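Uncharacterized protein DUF1185 (Bordetella bronchiseptica RB50, PDB 3BYQ) is of unknown function but adopts a variant of the Bacillus chorismate mutase fold and may play a part in amino-acid metabolism. Local coordinates at residues Arg10-Val14 with Glu67-Leu72; Pro28-Ala33 with Leu166-Ala172. All blocks are in the same frame, centred on the assembly; numbering follows the deposited sequence.

Interaction 1 (Arg10-Val14 with Glu67-Leu72)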
loop_
_atom_site.group_PDB
_atom_site.type_symbol
_atom_site.label_atom_id
_atom_site.label_comp_id
_atom_site.label_asym_id
_atom_site.label_seq_id
_atom_site.Cartn_x
_atom_site.Cartn_y
_atom_site.Cartn_z
ATOM N N ARG B 10 -3.947 11.389 18.901
ATOM C CA ARG B 10 -3.602 10.146 19.579
ATOM C C ARG B 10 -4.561 9.062 19.131
ATOM O O ARG B 10 -5.681 9.344 18.706
ATOM C CB ARG B 10 -3.752 10.334 21.090
ATOM C CG ARG B 10 -2.692 11.186 21.757
ATOM C CD ARG B 10 -3.048 11.490 23.178
ATOM N NE ARG B 10 -3.011 10.300 24.027
ATOM C CZ ARG B 10 -3.346 10.258 25.304
ATOM N NH1 ARG B 10 -3.653 11.362 25.949
ATOM N NH2 ARG B 10 -3.318 9.095 25.946
ATOM N N THR B 11 -4.087 7.831 19.144
ATOM C CA THR B 11 -4.964 6.698 18.913
ATOM C C THR B 11 -4.714 5.640 19.958
ATOM O O THR B 11 -3.592 5.471 20.460
ATOM C CB THR B 11 -4.859 6.080 17.502
ATOM O OG1 THR B 11 -3.561 5.483 17.338
ATOM C CG2 THR B 11 -5.133 7.150 16.436
ATOM N N LEU B 12 -5.798 5.001 20.344
ATOM C CA LEU B 12 -5.746 3.850 21.232
ATOM C C LEU B 12 -6.388 2.724 20.452
ATOM O O LEU B 12 -7.466 2.912 19.937
ATOM C CB LEU B 12 -6.541 4.128 22.493
ATOM C CG LEU B 12 -6.676 2.987 23.510
ATOM C CD1 LEU B 12 -5.320 2.647 24.057
ATOM C CD2 LEU B 12 -7.604 3.404 24.633
ATOM N N ILE B 13 -5.701 1.594 20.298
ATOM C CA ILE B 13 -6.339 0.453 19.636
ATOM C C ILE B 13 -6.253 -0.747 20.543
ATOM O O ILE B 13 -5.260 -0.967 21.259
ATOM C CB ILE B 13 -5.820 0.139 18.233
ATOM C CG1 ILE B 13 -4.372 -0.338 18.277
ATOM C CG2 ILE B 13 -5.974 1.367 17.325
ATOM C CD1 ILE B 13 -3.796 -0.677 16.908
ATOM N N VAL B 14 -7.354 -1.489 20.565
ATOM C CA VAL B 14 -7.454 -2.722 21.359
ATOM C C VAL B 14 -7.920 -3.802 20.400
ATOM O O VAL B 14 -9.003 -3.728 19.868
ATOM C CB VAL B 14 -8.386 -2.672 22.597
ATOM C CG1 VAL B 14 -8.362 -4.015 23.341
ATOM C CG2 VAL B 14 -7.958 -1.512 23.531
ATOM N N GLU B 67 -2.205 5.043 30.091
ATOM C CA GLU B 67 -3.442 4.815 29.363
ATOM C C GLU B 67 -3.654 3.337 29.084
ATOM O O GLU B 67 -4.764 2.814 29.168
ATOM C CB GLU B 67 -3.441 5.570 28.045
ATOM C CG GLU B 67 -4.692 5.386 27.268
ATOM C CD GLU B 67 -4.711 6.161 25.948
ATOM O OE1 GLU B 67 -3.625 6.365 25.339
ATOM O OE2 GLU B 67 -5.828 6.546 25.532
ATOM N N LEU B 68 -2.565 2.667 28.734
ATOM C CA LEU B 68 -2.622 1.234 28.401
ATOM C C LEU B 68 -2.969 0.404 29.631
ATOM O O LEU B 68 -3.819 -0.485 29.575
ATOM C CB LEU B 68 -1.330 0.769 27.758
ATOM C CG LEU B 68 -1.090 1.155 26.288
ATOM C CD1 LEU B 68 0.371 0.859 25.840
ATOM C CD2 LEU B 68 -2.124 0.444 25.386
ATOM N N VAL B 69 -2.363 0.729 30.769
ATOM C CA VAL B 69 -2.681 -0.003 32.010
ATOM C C VAL B 69 -4.127 0.239 32.392
ATOM O O VAL B 69 -4.847 -0.696 32.765
ATOM C CB VAL B 69 -1.719 0.338 33.166
ATOM C CG1 VAL B 69 -2.275 -0.128 34.510
ATOM C CG2 VAL B 69 -0.387 -0.306 32.882
ATOM N N ASP B 70 -4.570 1.478 32.270
ATOM C CA ASP B 70 -5.962 1.800 32.586
ATOM C C ASP B 70 -6.940 1.063 31.654
ATOM O O ASP B 70 -8.060 0.738 32.028
ATOM C CB ASP B 70 -6.234 3.304 32.513
ATOM C CG ASP B 70 -5.522 4.104 33.628
ATOM O OD1 ASP B 70 -4.956 3.481 34.562
ATOM O OD2 ASP B 70 -5.524 5.366 33.547
ATOM N N THR B 71 -6.499 0.795 30.436
ATOM C CA THR B 71 -7.333 0.137 29.422
ATOM C C THR B 71 -7.409 -1.360 29.620
ATOM O O THR B 71 -8.485 -1.940 29.591
ATOM C CB THR B 71 -6.790 0.450 27.985
ATOM O OG1 THR B 71 -6.799 1.875 27.786
ATOM C CG2 THR B 71 -7.569 -0.272 26.883
ATOM N N LEU B 72 -6.256 -1.996 29.833
ATOM C CA LEU B 72 -6.201 -3.437 29.940
ATOM C C LEU B 72 -6.320 -3.991 31.351
ATOM O O LEU B 72 -6.675 -5.162 31.524
ATOM C CB LEU B 72 -4.924 -3.974 29.315
ATOM C CG LEU B 72 -4.760 -3.832 27.802
ATOM C CD1 LEU B 72 -3.389 -4.407 27.336
ATOM C CD2 LEU B 72 -5.903 -4.529 27.042
HETATM O O HOH W 1 -2.475 7.622 22.758
#
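Glu67, on the last turns of helix 51-72, reaches out to meet Arg10 and Leu12 on strand 7-17. Its CG stands anti to the backbone N and the chain runs on straight, a shape that carries the carboxylate out from the helix to the strand. CB and CG both pass beside Arg10 NH2. At the tip, OE1 forms a salt bridge with Arg10 NH2 at 2.8 Å. The hydrogen bond within it is weak, bent to 138° at the hydrogen. The guanidinium and carboxylate planes stand 69° apart. A water links the same two groups, accepting from Arg10 NE at 3.0 Å in the guanidinium plane and lying 3.1 Å from Glu67 OE1. The same oxygen is hydrogen-bonded to Ser34, so several partners gather on one atom. Glu67 OE2 instead lies against the apolar branch of Leu12, 3.7 Å from CD2.

Leu12 is the apolar centre of the contact. Its CD2 comes within 3.6 Å of Thr71 OG1, tip to tip, while CD1 packs on Leu68 CD2. Thr71 suits this place because it has two characters: OG1 turns back to Glu67 O at 2.6 Å, on the face of that carbonyl opposite to Thr71 N, and CG2 meets Val14 CG2 at 3.6 Å. Its proton is thus used within the helix although the hydroxyl faces leucine.

The helix lies over one face of the sheet, the axes of 67-72 and 10-14 inclined by 33°. Leu68 and Leu72 extend the packing to strand 161-169, and Leu68 also touches strand 29-39, while residues 10-14 pair with a strand of the second subunit, which continues the sheet across the interface.

Interaction 2 (Pro28-Ala33 with Leu166-Ala172). With EDO (1,2-ethanediol), chain T; EDO (1,2-ethanediol), chain P; EDO (1,2-ethanediol), chain Y.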
loop_
_atom_site.group_PDB
_atom_site.type_symbol
_atom_site.label_atom_id
_atom_site.label_comp_id
_atom_site.label_asym_id
_atom_site.label_seq_id
_atom_site.Cartn_x
_atom_site.Cartn_y
_atom_site.Cartn_z
ATOM N N PRO B 28 -9.707 -14.827 25.428
ATOM C CA PRO B 28 -9.049 -14.289 24.257
ATOM C C PRO B 28 -7.829 -13.469 24.591
ATOM O O PRO B 28 -7.656 -13.022 25.717
ATOM C CB PRO B 28 -10.117 -13.367 23.658
ATOM C CG PRO B 28 -10.974 -13.000 24.751
ATOM C CD PRO B 28 -11.015 -14.186 25.657
ATOM N N LEU B 29 -6.972 -13.303 23.606
ATOM C CA LEU B 29 -5.841 -12.414 23.751
ATOM C C LEU B 29 -6.237 -10.981 23.446
ATOM O O LEU B 29 -6.966 -10.728 22.495
ATOM C CB LEU B 29 -4.731 -12.829 22.777
ATOM C CG LEU B 29 -3.500 -11.939 22.705
ATOM C CD1 LEU B 29 -2.734 -11.880 24.044
ATOM C CD2 LEU B 29 -2.653 -12.466 21.593
ATOM N N LYS B 30 -5.761 -10.042 24.259
ATOM C CA LYS B 30 -5.908 -8.627 23.936
ATOM C C LYS B 30 -4.508 -8.029 23.815
ATOM O O LYS B 30 -3.633 -8.258 24.669
ATOM C CB LYS B 30 -6.690 -7.839 24.946
ATOM C CG LYS B 30 -8.082 -8.324 25.104
ATOM C CD LYS B 30 -8.931 -7.322 25.893
ATOM C CE LYS B 30 -10.251 -7.945 26.229
ATOM N NZ LYS B 30 -11.248 -6.951 26.701
ATOM N N LEU B 31 -4.326 -7.330 22.707
ATOM C CA LEU B 31 -3.104 -6.530 22.440
ATOM C C LEU B 31 -3.582 -5.105 22.205
ATOM O O LEU B 31 -4.513 -4.888 21.445
ATOM C CB LEU B 31 -2.357 -7.036 21.205
ATOM C CG LEU B 31 -1.755 -8.445 21.276
ATOM C CD1 LEU B 31 -1.152 -8.849 19.945
ATOM C CD2 LEU B 31 -0.729 -8.595 22.381
ATOM N N ALA B 32 -2.901 -4.136 22.805
ATOM C CA ALA B 32 -3.348 -2.735 22.706
ATOM C C ALA B 32 -2.188 -1.827 22.423
ATOM O O ALA B 32 -1.068 -2.070 22.905
ATOM C CB ALA B 32 -4.064 -2.307 24.007
ATOM N N ALA B 33 -2.447 -0.783 21.629
ATOM C CA ALA B 33 -1.384 0.180 21.285
ATOM C C ALA B 33 -1.929 1.570 21.549
ATOM O O ALA B 33 -3.079 1.841 21.272
ATOM C CB ALA B 33 -0.970 0.043 19.826
ATOM N N LEU B 166 3.359 2.858 22.278
ATOM C CA LEU B 166 3.643 1.778 23.224
ATOM C C LEU B 166 2.593 0.713 22.986
ATOM O O LEU B 166 1.457 1.013 22.583
ATOM C CB LEU B 166 3.567 2.248 24.664
ATOM C CG LEU B 166 4.622 3.279 25.089
ATOM C CD1 LEU B 166 4.410 3.708 26.531
ATOM C CD2 LEU B 166 6.007 2.724 24.887
ATOM N N VAL B 167 2.972 -0.517 23.268
ATOM C CA VAL B 167 2.103 -1.667 23.154
ATOM C C VAL B 167 2.146 -2.490 24.436
ATOM O O VAL B 167 3.193 -2.695 25.007
ATOM C CB VAL B 167 2.510 -2.573 21.975
ATOM C CG1 VAL B 167 1.620 -3.844 21.900
ATOM C CG2 VAL B 167 2.467 -1.796 20.664
HETATM N N MSE B 168 0.961 -2.932 24.875
HETATM C CA MSE B 168 0.829 -3.922 25.953
HETATM C C MSE B 168 -0.189 -4.967 25.554
HETATM O O MSE B 168 -1.119 -4.686 24.790
HETATM C CB MSE B 168 0.415 -3.336 27.290
HETATM C CG MSE B 168 1.438 -2.352 27.885
HETATM SE SE MSE B 168 0.786 -1.764 29.604
HETATM C CE MSE B 168 1.986 -0.274 29.838
ATOM N N GLY B 169 -0.013 -6.146 26.112
ATOM C CA GLY B 169 -0.886 -7.283 25.838
ATOM C C GLY B 169 -1.021 -8.195 27.035
ATOM O O GLY B 169 -0.221 -8.126 27.965
ATOM N N THR B 170 -2.027 -9.072 26.957
ATOM C CA THR B 170 -2.491 -9.854 28.120
ATOM C C THR B 170 -2.040 -11.307 28.235
ATOM O O THR B 170 -2.245 -11.926 29.284
ATOM C CB THR B 170 -4.022 -9.855 28.184
ATOM O OG1 THR B 170 -4.534 -10.530 27.021
ATOM C CG2 THR B 170 -4.525 -8.449 28.257
ATOM N N GLY B 171 -1.406 -11.827 27.189
ATOM C CA GLY B 171 -0.973 -13.213 27.228
ATOM C C GLY B 171 -0.240 -13.716 26.019
ATOM O O GLY B 171 0.288 -12.944 25.239
ATOM N N ALA B 172 -0.300 -15.039 25.890
ATOM C CA ALA B 172 0.367 -15.808 24.828
ATOM C C ALA B 172 -0.404 -15.788 23.519
ATOM O O ALA B 172 -1.594 -15.431 23.475
ATOM C CB ALA B 172 0.561 -17.245 25.286
HETATM C C1 EDO T . -5.625 -13.798 27.947
HETATM O O1 EDO T . -4.540 -13.241 27.209
HETATM C C2 EDO T . -5.197 -14.351 29.304
HETATM O O2 EDO T . -3.809 -14.132 29.516
HETATM C C1 EDO P . -4.403 -16.098 24.809
HETATM O O1 EDO P . -3.518 -15.145 25.401
HETATM C C2 EDO P . -3.914 -17.501 25.023
HETATM O O2 EDO P . -3.798 -17.773 26.425
HETATM C C1 EDO Y . -13.144 -6.388 23.690
HETATM O O1 EDO Y . -12.564 -7.606 24.128
HETATM C C2 EDO Y . -14.427 -6.742 22.980
HETATM O O2 EDO Y . -15.335 -7.216 23.972
#
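Thr170 sits beside Lys30 with its hydroxyl turned to the neighbouring backbone: OG1 lies between the backbone N and the carbonyl carbon (chi1 64°), where it accepts from Lys30 N at 3.1 Å in a nearly straight bond of 168°. Thr170 N returns a bond to Lys30 O, so side chain and main chain together continue the pairing just past the end of strand 161-169. The methyl, CG2, rests 4.0 Å from Lys30 CB; beyond it the lysine chain extends away from the contact, and NZ bonds to an ethanediol. A second ethanediol is held by Thr170 through both OG1 and O.

Strands 29-39 and 161-169 are antiparallel neighbours in the mixed sheet of this chorismate mutase-like fold. Ala32 and Met168 form a hydrogen-bonded pair, with Ala32 N to Met168 O at 2.7 Å and Met168 N to Ala32 O at 3.0 Å. Their side chains face helix 51-72, where Leu68 packs on both: the small methyl of alanine keeps close to the sheet, whereas the selenomethionine stretches its tip away from the strand partner.

The opposite face carries Leu31, Ala33 and Val167. Ala33 CB meets Val167 CG2 at 4.0 Å, and Leu31 lays CD2 against the CA of Gly169 at 3.7 Å, an approach that the lack of a side chain on the glycine permits. Both Leu31 and Val167 also touch Ile149 of strand 147-151. Leu29, with CG anti to its own N, sends CD1 across to the main chain of Gly171, 3.4 Å from its N, and CD2 toward Ala172 O.

Interaction 2 is mostly buried and joins two neighbouring strands within the sheet, whereas interaction 1 lies nearer the surface and sets a helix on strand 7-17, beyond which the second subunit continues the sheet. The chemistry follows: main-chain hydrogen bonds and small or apolar residues prevail between 28-33 and 166-172, while 10-14 and 67-72 meet through side chains alone, a salt bridge and water beside leucine, valine and threonine. The two are directly joined, since strand 7-17 pairs with strand 29-39, Ile13 N probably bonding to Ala33 O at 2.8 Å, and they share helix 51-72. No other chain of the assembly touches the segments of interaction 2.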